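Local coordinates for PtLCIB4 H88A mutant (Phaeodactylum tricornutum, PDB 5B5Z), which is an engineered variant of an LCIB-family zinc protein, probably a beta-carbonic anhydrase that catalyses the reversible hydration of carbon dioxide, at residues N31-L42 against P66-Y75; M191-L199 against L209-L220. All coordinates share one frame; numbering follows the deposited sequence.

Contact 1 of 2, residues N31-L42 against P66-Y75; sequences NAELVAMVSKRL and PLEQDFGEVY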
loop_
_atom_site.group_PDB
_atom_site.type_symbol
_atom_site.label_atom_id
_atom_site.label_comp_id
_atom_site.label_asym_id
_atom_site.label_seq_id
_atom_site.Cartn_x
_atom_site.Cartn_y
_atom_site.Cartn_z
ATOM N N ASN A 31 -14.020 11.634 9.440
ATOM C CA ASN A 31 -13.349 10.379 9.752
ATOM C C ASN A 31 -13.766 9.840 11.117
ATOM O O ASN A 31 -14.051 8.653 11.261
ATOM C CB ASN A 31 -11.841 10.554 9.714
ATOM C CG ASN A 31 -11.277 10.439 8.317
ATOM O OD1 ASN A 31 -11.985 10.656 7.330
ATOM N ND2 ASN A 31 -9.998 10.068 8.223
ATOM N N ALA A 32 -13.841 10.726 12.102
ATOM C CA ALA A 32 -14.203 10.306 13.448
ATOM C C ALA A 32 -15.626 9.748 13.495
ATOM O O ALA A 32 -15.876 8.703 14.102
ATOM C CB ALA A 32 -14.044 11.476 14.428
ATOM N N GLU A 33 -16.559 10.434 12.839
ATOM C CA GLU A 33 -17.931 9.947 12.755
ATOM C C GLU A 33 -18.010 8.594 12.067
ATOM O O GLU A 33 -18.768 7.725 12.473
ATOM C CB GLU A 33 -18.814 10.959 12.008
ATOM C CG GLU A 33 -19.106 12.223 12.824
ATOM C CD GLU A 33 -19.661 13.377 11.984
ATOM O OE1 GLU A 33 -19.716 13.265 10.736
ATOM O OE2 GLU A 33 -20.044 14.410 12.581
ATOM N N LEU A 34 -17.243 8.435 10.997
ATOM C CA LEU A 34 -17.229 7.174 10.262
ATOM C C LEU A 34 -16.753 6.004 11.131
ATOM O O LEU A 34 -17.389 4.953 11.199
ATOM C CB LEU A 34 -16.335 7.302 9.028
ATOM C CG LEU A 34 -16.125 5.999 8.248
ATOM C CD1 LEU A 34 -17.402 5.608 7.519
ATOM C CD2 LEU A 34 -14.957 6.157 7.275
ATOM N N VAL A 35 -15.600 6.173 11.759
ATOM C CA VAL A 35 -15.033 5.092 12.546
ATOM C C VAL A 35 -15.944 4.750 13.727
ATOM O O VAL A 35 -16.169 3.577 14.024
ATOM C CB VAL A 35 -13.630 5.446 13.020
ATOM C CG1 VAL A 35 -13.094 4.369 13.980
ATOM C CG2 VAL A 35 -12.711 5.571 11.805
ATOM N N ALA A 36 -16.501 5.775 14.365
ATOM C CA ALA A 36 -17.434 5.558 15.467
ATOM C C ALA A 36 -18.655 4.767 15.012
ATOM O O ALA A 36 -19.049 3.784 15.644
ATOM C CB ALA A 36 -17.854 6.888 16.071
ATOM N N MET A 37 -19.233 5.180 13.887
ATOM C CA MET A 37 -20.422 4.531 13.359
ATOM C C MET A 37 -20.159 3.082 12.946
ATOM O O MET A 37 -20.924 2.180 13.283
ATOM C CB MET A 37 -20.969 5.320 12.166
ATOM C CG MET A 37 -22.208 4.700 11.600
ATOM S SD MET A 37 -22.594 5.227 9.916
ATOM C CE MET A 37 -21.312 4.390 8.956
ATOM N N VAL A 38 -19.063 2.849 12.230
ATOM C CA VAL A 38 -18.784 1.511 11.739
ATOM C C VAL A 38 -18.455 0.553 12.897
ATOM O O VAL A 38 -18.948 -0.574 12.940
ATOM C CB VAL A 38 -17.619 1.522 10.723
ATOM C CG1 VAL A 38 -17.178 0.101 10.408
ATOM C CG2 VAL A 38 -18.045 2.251 9.446
ATOM N N SER A 39 -17.626 1.011 13.823
ATOM C CA SER A 39 -17.197 0.150 14.922
ATOM C C SER A 39 -18.381 -0.143 15.840
ATOM O O SER A 39 -18.526 -1.265 16.307
ATOM C CB SER A 39 -16.042 0.780 15.706
ATOM O OG SER A 39 -16.379 2.039 16.253
ATOM N N LYS A 40 -19.246 0.846 16.067
ATOM C CA LYS A 40 -20.432 0.612 16.895
ATOM C C LYS A 40 -21.340 -0.436 16.273
ATOM O O LYS A 40 -21.810 -1.341 16.955
ATOM C CB LYS A 40 -21.215 1.910 17.110
ATOM C CG LYS A 40 -22.470 1.735 17.976
ATOM C CD LYS A 40 -23.252 3.036 18.083
ATOM C CE LYS A 40 -24.271 2.984 19.214
ATOM N NZ LYS A 40 -24.631 4.359 19.671
ATOM N N ARG A 41 -21.586 -0.319 14.971
ATOM C CA ARG A 41 -22.446 -1.270 14.292
ATOM C C ARG A 41 -21.841 -2.670 14.271
ATOM O O ARG A 41 -22.505 -3.644 14.604
ATOM C CB ARG A 41 -22.739 -0.796 12.862
ATOM C CG ARG A 41 -23.585 -1.761 12.047
ATOM C CD ARG A 41 -24.936 -2.014 12.705
ATOM N NE ARG A 41 -25.639 -0.767 12.988
ATOM C CZ ARG A 41 -26.563 -0.234 12.195
ATOM N NH1 ARG A 41 -26.899 -0.839 11.065
ATOM N NH2 ARG A 41 -27.153 0.907 12.531
ATOM N N LEU A 42 -20.569 -2.784 13.895
ATOM C CA LEU A 42 -19.982 -4.107 13.764
ATOM C C LEU A 42 -19.769 -4.799 15.118
ATOM O O LEU A 42 -19.707 -6.028 15.179
ATOM C CB LEU A 42 -18.668 -4.016 12.986
ATOM C CG LEU A 42 -18.824 -3.623 11.510
ATOM C CD1 LEU A 42 -17.436 -3.596 10.891
ATOM C CD2 LEU A 42 -19.720 -4.601 10.757
ATOM N N PRO A 66 -4.493 9.134 6.746
ATOM C CA PRO A 66 -5.254 9.352 7.992
ATOM C C PRO A 66 -6.431 8.404 8.216
ATOM O O PRO A 66 -6.711 8.027 9.356
ATOM C CB PRO A 66 -5.756 10.791 7.836
ATOM C CG PRO A 66 -4.712 11.440 6.999
ATOM C CD PRO A 66 -4.338 10.397 5.995
ATOM N N LEU A 67 -7.096 8.001 7.143
ATOM C CA LEU A 67 -8.218 7.079 7.248
ATOM C C LEU A 67 -7.762 5.694 7.723
ATOM O O LEU A 67 -8.411 5.070 8.564
ATOM C CB LEU A 67 -8.937 6.979 5.895
ATOM C CG LEU A 67 -10.186 6.096 5.850
ATOM C CD1 LEU A 67 -11.197 6.524 6.879
ATOM C CD2 LEU A 67 -10.793 6.080 4.451
ATOM N N GLU A 68 -6.637 5.230 7.196
ATOM C CA GLU A 68 -6.059 3.966 7.633
ATOM C C GLU A 68 -5.652 4.027 9.095
ATOM O O GLU A 68 -5.866 3.066 9.837
ATOM C CB GLU A 68 -4.844 3.599 6.778
ATOM C CG GLU A 68 -5.180 3.476 5.308
ATOM C CD GLU A 68 -3.998 3.011 4.485
ATOM O OE1 GLU A 68 -2.855 3.392 4.836
ATOM O OE2 GLU A 68 -4.216 2.243 3.516
ATOM N N GLN A 69 -5.048 5.145 9.492
ATOM C CA GLN A 69 -4.630 5.330 10.878
ATOM C C GLN A 69 -5.832 5.344 11.818
ATOM O O GLN A 69 -5.788 4.748 12.892
ATOM C CB GLN A 69 -3.822 6.613 11.032
ATOM C CG GLN A 69 -2.438 6.530 10.408
ATOM C CD GLN A 69 -1.707 7.857 10.454
ATOM O OE1 GLN A 69 -2.207 8.835 11.014
ATOM N NE2 GLN A 69 -0.508 7.894 9.877
ATOM N N ASP A 70 -6.911 5.999 11.408
ATOM C CA ASP A 70 -8.085 6.103 12.277
ATOM C C ASP A 70 -8.767 4.748 12.511
ATOM O O ASP A 70 -9.151 4.410 13.636
ATOM C CB ASP A 70 -9.076 7.110 11.697
ATOM C CG ASP A 70 -8.561 8.537 11.753
ATOM O OD1 ASP A 70 -7.619 8.820 12.529
ATOM O OD2 ASP A 70 -9.103 9.392 11.015
ATOM N N PHE A 71 -8.897 3.939 11.465
ATOM C CA PHE A 71 -9.411 2.584 11.658
ATOM C C PHE A 71 -8.390 1.684 12.356
ATOM O O PHE A 71 -8.759 0.758 13.067
ATOM C CB PHE A 71 -9.825 1.963 10.313
ATOM C CG PHE A 71 -11.239 2.282 9.916
ATOM C CD1 PHE A 71 -12.308 1.695 10.585
ATOM C CD2 PHE A 71 -11.509 3.155 8.878
ATOM C CE1 PHE A 71 -13.613 1.974 10.230
ATOM C CE2 PHE A 71 -12.821 3.435 8.526
ATOM C CZ PHE A 71 -13.872 2.849 9.208
ATOM N N GLY A 72 -7.116 1.951 12.107
ATOM C CA GLY A 72 -6.036 1.174 12.693
ATOM C C GLY A 72 -5.990 1.328 14.199
ATOM O O GLY A 72 -5.607 0.400 14.916
ATOM N N GLU A 73 -6.399 2.490 14.689
ATOM C CA GLU A 73 -6.497 2.672 16.144
ATOM C C GLU A 73 -7.494 1.717 16.789
ATOM O O GLU A 73 -7.340 1.354 17.965
ATOM C CB GLU A 73 -6.871 4.113 16.484
ATOM C CG GLU A 73 -5.793 5.101 16.148
ATOM C CD GLU A 73 -6.198 6.541 16.421
ATOM O OE1 GLU A 73 -7.398 6.800 16.698
ATOM O OE2 GLU A 73 -5.304 7.414 16.345
ATOM N N VAL A 74 -8.509 1.306 16.031
ATOM C CA VAL A 74 -9.539 0.410 16.535
ATOM C C VAL A 74 -9.187 -1.055 16.271
ATOM O O VAL A 74 -9.344 -1.903 17.146
ATOM C CB VAL A 74 -10.933 0.737 15.913
ATOM C CG1 VAL A 74 -11.983 -0.270 16.377
ATOM C CG2 VAL A 74 -11.360 2.163 16.270
ATOM N N TYR A 75 -8.691 -1.366 15.075
ATOM C CA TYR A 75 -8.565 -2.770 14.684
ATOM C C TYR A 75 -7.130 -3.254 14.468
ATOM O O TYR A 75 -6.916 -4.426 14.157
ATOM C CB TYR A 75 -9.381 -3.034 13.410
ATOM C CG TYR A 75 -10.864 -2.798 13.590
ATOM C CD1 TYR A 75 -11.646 -3.668 14.346
ATOM C CD2 TYR A 75 -11.488 -1.692 13.012
ATOM C CE1 TYR A 75 -13.014 -3.451 14.512
ATOM C CE2 TYR A 75 -12.853 -1.469 13.166
ATOM C CZ TYR A 75 -13.611 -2.351 13.919
ATOM O OH TYR A 75 -14.960 -2.122 14.072
HETATM O O HOH W 1 -16.190 -3.295 16.065
#
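A methyl group sits almost exactly over the middle of an aromatic ring: V35 CG2 lies 3.8 Å from the centroid of the F71 ring and 4° off its normal, a CH-pi contact. It forms where two helices lie side by side on the central mixed sheet of this alpha/beta fold, their axes crossing at -35° and running broadly the same way. V35 shows how one beta-branched residue can serve two neighbours. Its CG1 is anti to the backbone N (chi1 174°) and meets V74 CG2 at 3.6 Å, while CG2 takes the ring face. The rim of F71 is occupied as well, with L34 CD2 3.7 Å from F71 CE2 and V38 CG1 beside CE1, both close to the ring plane. Beneath the helix pair F71 rests on I111 of strand 107-117, and L34 touches F256 and V258 of strand 255-264. Were F71 replaced by an alanine, the V35 methyl would probably lose its ring and a gap would open between L34 and V38, above the sheet. The polar contacts lie at the two ends. At one, N31 ND2 donates to D70 OD2 at 3.0 Å on the anti side of the carboxylate and somewhat out of its plane; the acceptor lies close to the amide plane, and the two flat groups stand nearly perpendicular. At the other, Y75 OH lies 3.3 Å from S39 CA and donates a hydrogen bond to a water 2.6 Å from Y75 OH, which in turn donates to S39 O.

Contact 2 of 2, residues M191-L199 against L209-L220; sequences MLRPYAATL and LPVSVYDAQQKL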
loop_
_atom_site.group_PDB
_atom_site.type_symbol
_atom_site.label_atom_id
_atom_site.label_comp_id
_atom_site.label_asym_id
_atom_site.label_seq_id
_atom_site.Cartn_x
_atom_site.Cartn_y
_atom_site.Cartn_z
ATOM N N MET A 191 -9.956 0.749 -16.585
ATOM C CA MET A 191 -11.194 0.668 -15.832
ATOM C C MET A 191 -12.027 1.960 -15.878
ATOM O O MET A 191 -13.238 1.932 -15.627
ATOM C CB MET A 191 -10.886 0.237 -14.397
ATOM C CG MET A 191 -10.569 -1.258 -14.366
ATOM S SD MET A 191 -10.249 -1.974 -12.754
ATOM C CE MET A 191 -8.469 -1.762 -12.612
ATOM N N LEU A 192 -11.401 3.072 -16.257
ATOM C CA LEU A 192 -12.099 4.350 -16.370
ATOM C C LEU A 192 -12.664 4.577 -17.771
ATOM O O LEU A 192 -13.517 5.443 -17.974
ATOM C CB LEU A 192 -11.150 5.490 -16.003
ATOM C CG LEU A 192 -11.682 6.663 -15.190
ATOM C CD1 LEU A 192 -12.734 6.214 -14.175
ATOM C CD2 LEU A 192 -10.504 7.318 -14.471
ATOM N N ARG A 193 -12.172 3.804 -18.732
ATOM C CA ARG A 193 -12.603 3.966 -20.124
ATOM C C ARG A 193 -14.127 3.862 -20.308
ATOM O O ARG A 193 -14.693 4.642 -21.071
ATOM C CB ARG A 193 -11.876 2.955 -21.021
ATOM C CG ARG A 193 -11.983 3.274 -22.510
ATOM C CD ARG A 193 -10.878 2.606 -23.330
ATOM N NE ARG A 193 -9.551 3.146 -23.028
ATOM C CZ ARG A 193 -8.570 2.441 -22.466
ATOM N NH1 ARG A 193 -8.764 1.165 -22.156
ATOM N NH2 ARG A 193 -7.393 3.006 -22.221
ATOM N N PRO A 194 -14.806 2.931 -19.598
ATOM C CA PRO A 194 -16.271 2.909 -19.748
ATOM C C PRO A 194 -16.979 4.196 -19.320
ATOM O O PRO A 194 -18.125 4.428 -19.723
ATOM C CB PRO A 194 -16.693 1.749 -18.840
ATOM C CG PRO A 194 -15.544 0.849 -18.837
ATOM C CD PRO A 194 -14.329 1.736 -18.875
ATOM N N TYR A 195 -16.309 5.016 -18.513
ATOM C CA TYR A 195 -16.902 6.237 -17.979
ATOM C C TYR A 195 -16.528 7.488 -18.771
ATOM O O TYR A 195 -16.768 8.607 -18.322
ATOM C CB TYR A 195 -16.488 6.415 -16.512
ATOM C CG TYR A 195 -16.883 5.246 -15.653
ATOM C CD1 TYR A 195 -16.068 4.124 -15.550
ATOM C CD2 TYR A 195 -18.090 5.248 -14.972
ATOM C CE1 TYR A 195 -16.437 3.040 -14.785
ATOM C CE2 TYR A 195 -18.474 4.166 -14.197
ATOM C CZ TYR A 195 -17.645 3.068 -14.109
ATOM O OH TYR A 195 -18.017 1.989 -13.346
ATOM N N ALA A 196 -15.945 7.306 -19.952
ATOM C CA ALA A 196 -15.431 8.449 -20.711
ATOM C C ALA A 196 -16.524 9.456 -21.105
ATOM O O ALA A 196 -16.320 10.663 -20.999
ATOM C CB ALA A 196 -14.694 7.966 -21.949
ATOM N N ALA A 197 -17.674 8.964 -21.554
ATOM C CA ALA A 197 -18.785 9.854 -21.906
ATOM C C ALA A 197 -19.250 10.649 -20.688
ATOM O O ALA A 197 -19.397 11.871 -20.754
ATOM C CB ALA A 197 -19.945 9.055 -22.499
ATOM N N THR A 198 -19.455 9.951 -19.571
ATOM C CA THR A 198 -19.890 10.586 -18.329
ATOM C C THR A 198 -18.951 11.714 -17.924
ATOM O O THR A 198 -19.381 12.806 -17.548
ATOM C CB THR A 198 -19.963 9.572 -17.170
ATOM O OG1 THR A 198 -20.862 8.510 -17.514
ATOM C CG2 THR A 198 -20.424 10.255 -15.884
ATOM N N LEU A 199 -17.655 11.433 -17.998
ATOM C CA LEU A 199 -16.647 12.392 -17.583
ATOM C C LEU A 199 -16.556 13.591 -18.521
ATOM O O LEU A 199 -16.378 14.725 -18.079
ATOM C CB LEU A 199 -15.290 11.703 -17.485
ATOM C CG LEU A 199 -15.181 10.621 -16.414
ATOM C CD1 LEU A 199 -13.837 9.923 -16.541
ATOM C CD2 LEU A 199 -15.384 11.195 -15.010
ATOM N N LEU A 209 -15.528 12.716 -11.149
ATOM C CA LEU A 209 -14.488 11.694 -11.287
ATOM C C LEU A 209 -14.394 10.710 -10.103
ATOM O O LEU A 209 -14.378 9.513 -10.350
ATOM C CB LEU A 209 -13.127 12.362 -11.533
ATOM C CG LEU A 209 -11.909 11.435 -11.629
ATOM C CD1 LEU A 209 -12.026 10.396 -12.725
ATOM C CD2 LEU A 209 -10.667 12.301 -11.811
ATOM N N PRO A 210 -14.341 11.198 -8.836
ATOM C CA PRO A 210 -14.268 10.202 -7.742
ATOM C C PRO A 210 -15.477 9.281 -7.657
ATOM O O PRO A 210 -15.372 8.153 -7.155
ATOM C CB PRO A 210 -14.170 11.063 -6.478
ATOM C CG PRO A 210 -14.689 12.441 -6.911
ATOM C CD PRO A 210 -14.199 12.572 -8.319
ATOM N N VAL A 211 -16.625 9.733 -8.148
ATOM C CA VAL A 211 -17.788 8.868 -8.131
ATOM C C VAL A 211 -17.645 7.770 -9.178
ATOM O O VAL A 211 -17.930 6.608 -8.905
ATOM C CB VAL A 211 -19.084 9.662 -8.360
ATOM C CG1 VAL A 211 -20.265 8.721 -8.400
ATOM C CG2 VAL A 211 -19.267 10.675 -7.261
ATOM N N SER A 212 -17.173 8.125 -10.374
ATOM C CA SER A 212 -16.896 7.133 -11.406
ATOM C C SER A 212 -15.822 6.136 -10.965
ATOM O O SER A 212 -15.929 4.946 -11.207
ATOM C CB SER A 212 -16.457 7.817 -12.707
ATOM O OG SER A 212 -17.473 8.686 -13.179
ATOM N N VAL A 213 -14.772 6.632 -10.322
ATOM C CA VAL A 213 -13.729 5.737 -9.830
ATOM C C VAL A 213 -14.287 4.772 -8.795
ATOM O O VAL A 213 -13.988 3.575 -8.834
ATOM C CB VAL A 213 -12.561 6.535 -9.239
ATOM C CG1 VAL A 213 -11.522 5.588 -8.617
ATOM C CG2 VAL A 213 -11.907 7.370 -10.353
ATOM N N TYR A 214 -15.100 5.289 -7.878
ATOM C CA TYR A 214 -15.691 4.413 -6.877
ATOM C C TYR A 214 -16.548 3.339 -7.556
ATOM O O TYR A 214 -16.509 2.174 -7.170
ATOM C CB TYR A 214 -16.543 5.190 -5.861
ATOM C CG TYR A 214 -17.436 4.232 -5.108
ATOM C CD1 TYR A 214 -16.916 3.446 -4.098
ATOM C CD2 TYR A 214 -18.765 4.042 -5.475
ATOM C CE1 TYR A 214 -17.684 2.532 -3.452
ATOM C CE2 TYR A 214 -19.547 3.111 -4.824
ATOM C CZ TYR A 214 -18.991 2.365 -3.814
ATOM O OH TYR A 214 -19.742 1.429 -3.141
ATOM N N ASP A 215 -17.343 3.733 -8.549
ATOM C CA ASP A 215 -18.189 2.755 -9.243
ATOM C C ASP A 215 -17.363 1.649 -9.870
ATOM O O ASP A 215 -17.735 0.469 -9.799
ATOM C CB ASP A 215 -19.051 3.411 -10.323
ATOM C CG ASP A 215 -20.112 2.455 -10.870
ATOM O OD1 ASP A 215 -21.033 2.095 -10.099
ATOM O OD2 ASP A 215 -20.029 2.052 -12.053
ATOM N N ALA A 216 -16.239 2.027 -10.484
ATOM C CA ALA A 216 -15.357 1.046 -11.089
ATOM C C ALA A 216 -14.729 0.138 -10.028
ATOM O O ALA A 216 -14.594 -1.064 -10.222
ATOM C CB ALA A 216 -14.279 1.754 -11.911
ATOM N N GLN A 217 -14.359 0.727 -8.896
ATOM C CA GLN A 217 -13.789 -0.020 -7.786
ATOM C C GLN A 217 -14.791 -1.010 -7.227
ATOM O O GLN A 217 -14.443 -2.147 -6.921
ATOM C CB GLN A 217 -13.361 0.912 -6.653
ATOM C CG GLN A 217 -12.077 1.677 -6.870
ATOM C CD GLN A 217 -11.648 2.421 -5.611
ATOM O OE1 GLN A 217 -12.207 2.216 -4.525
ATOM N NE2 GLN A 217 -10.648 3.282 -5.749
ATOM N N GLN A 218 -16.032 -0.566 -7.080
ATOM C CA GLN A 218 -17.027 -1.398 -6.425
ATOM C C GLN A 218 -17.237 -2.679 -7.241
ATOM O O GLN A 218 -17.371 -3.771 -6.681
ATOM C CB GLN A 218 -18.339 -0.617 -6.233
ATOM C CG GLN A 218 -19.494 -1.464 -5.703
ATOM C CD GLN A 218 -20.290 -2.095 -6.834
ATOM O OE1 GLN A 218 -20.671 -1.419 -7.781
ATOM N NE2 GLN A 218 -20.519 -3.396 -6.744
ATOM N N LYS A 219 -17.232 -2.545 -8.561
ATOM C CA LYS A 219 -17.366 -3.717 -9.427
ATOM C C LYS A 219 -16.198 -4.692 -9.275
ATOM O O LYS A 219 -16.394 -5.914 -9.228
ATOM C CB LYS A 219 -17.485 -3.278 -10.895
ATOM C CG LYS A 219 -18.746 -2.510 -11.206
ATOM C CD LYS A 219 -18.822 -2.162 -12.695
ATOM C CE LYS A 219 -19.824 -1.063 -12.976
ATOM N NZ LYS A 219 -19.559 -0.454 -14.317
ATOM N N LEU A 220 -14.978 -4.159 -9.212
ATOM C CA LEU A 220 -13.801 -5.012 -9.096
ATOM C C LEU A 220 -13.728 -5.673 -7.721
ATOM O O LEU A 220 -13.400 -6.860 -7.608
ATOM C CB LEU A 220 -12.527 -4.204 -9.380
ATOM C CG LEU A 220 -11.200 -4.962 -9.365
ATOM C CD1 LEU A 220 -11.230 -6.118 -10.340
ATOM C CD2 LEU A 220 -10.022 -4.037 -9.713
#
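Y195 turns its CG anti to the carbonyl carbon (chi1 -58°), while D215 swings its CG anti to the backbone N (chi1 -169°), and the phenol and carboxylate meet nearly at right angles. The Y195 hydroxyl apparently donates to D215 OD2, which lies at the ring's edge in its plane; the separation of OD2 from Y195 OH, 2.4 Å, is very short and its exact value doubtful. K219, extended beyond CG, arrives from the opposite direction, and its NZ donates to Y195 OH at 3.0 Å. The same K219 NZ forms a salt bridge with D215 OD2 at 3.4 Å, so the three groups gather in a triangle. Further back, S212 O lies over one face of the ring and A216 CB is 3.8 Å from Y195 CE1. Apolar packing flanks it: L209 CD1 touches L192 CD2 and L199 CD2, and M191 SD meets L220 CD2 at 3.7 Å. V213 CG2 lies against L192 CD1, and the V213 side chain, about 8 Å from the bound zinc, touches S114 of strand 107-117. The arrangement is a layered alpha/beta packing, helix 205-228 lying between the sheet and an outer layer formed by the end of helix 183-192 and the start of helix 196-201, where Y195 is the N-cap residue.

How the contacts relate
From the N terminus, contact 1 comes first: it closes the loop between 31-42 and 66-75, which carries strand 52-57 and the zinc ligand C59. The chain then supplies H115 on strand 107-117 and C139 just ahead of helix 140-154 before contact 2 opens. That contact closes a much shorter loop, from 199 to 209, so the two stand in series and neither encloses nor crosses the other. The centres of contact 1 and contact 2 are about 26 Å apart, on opposite sides of the chain's centre. The nearest atoms of contact 1 and contact 2 are about 10 Å apart. Strand 107-117 joins them: contact 1 rests on it through I111, contact 2 through Y112 and S114. Each also touches the second subunit.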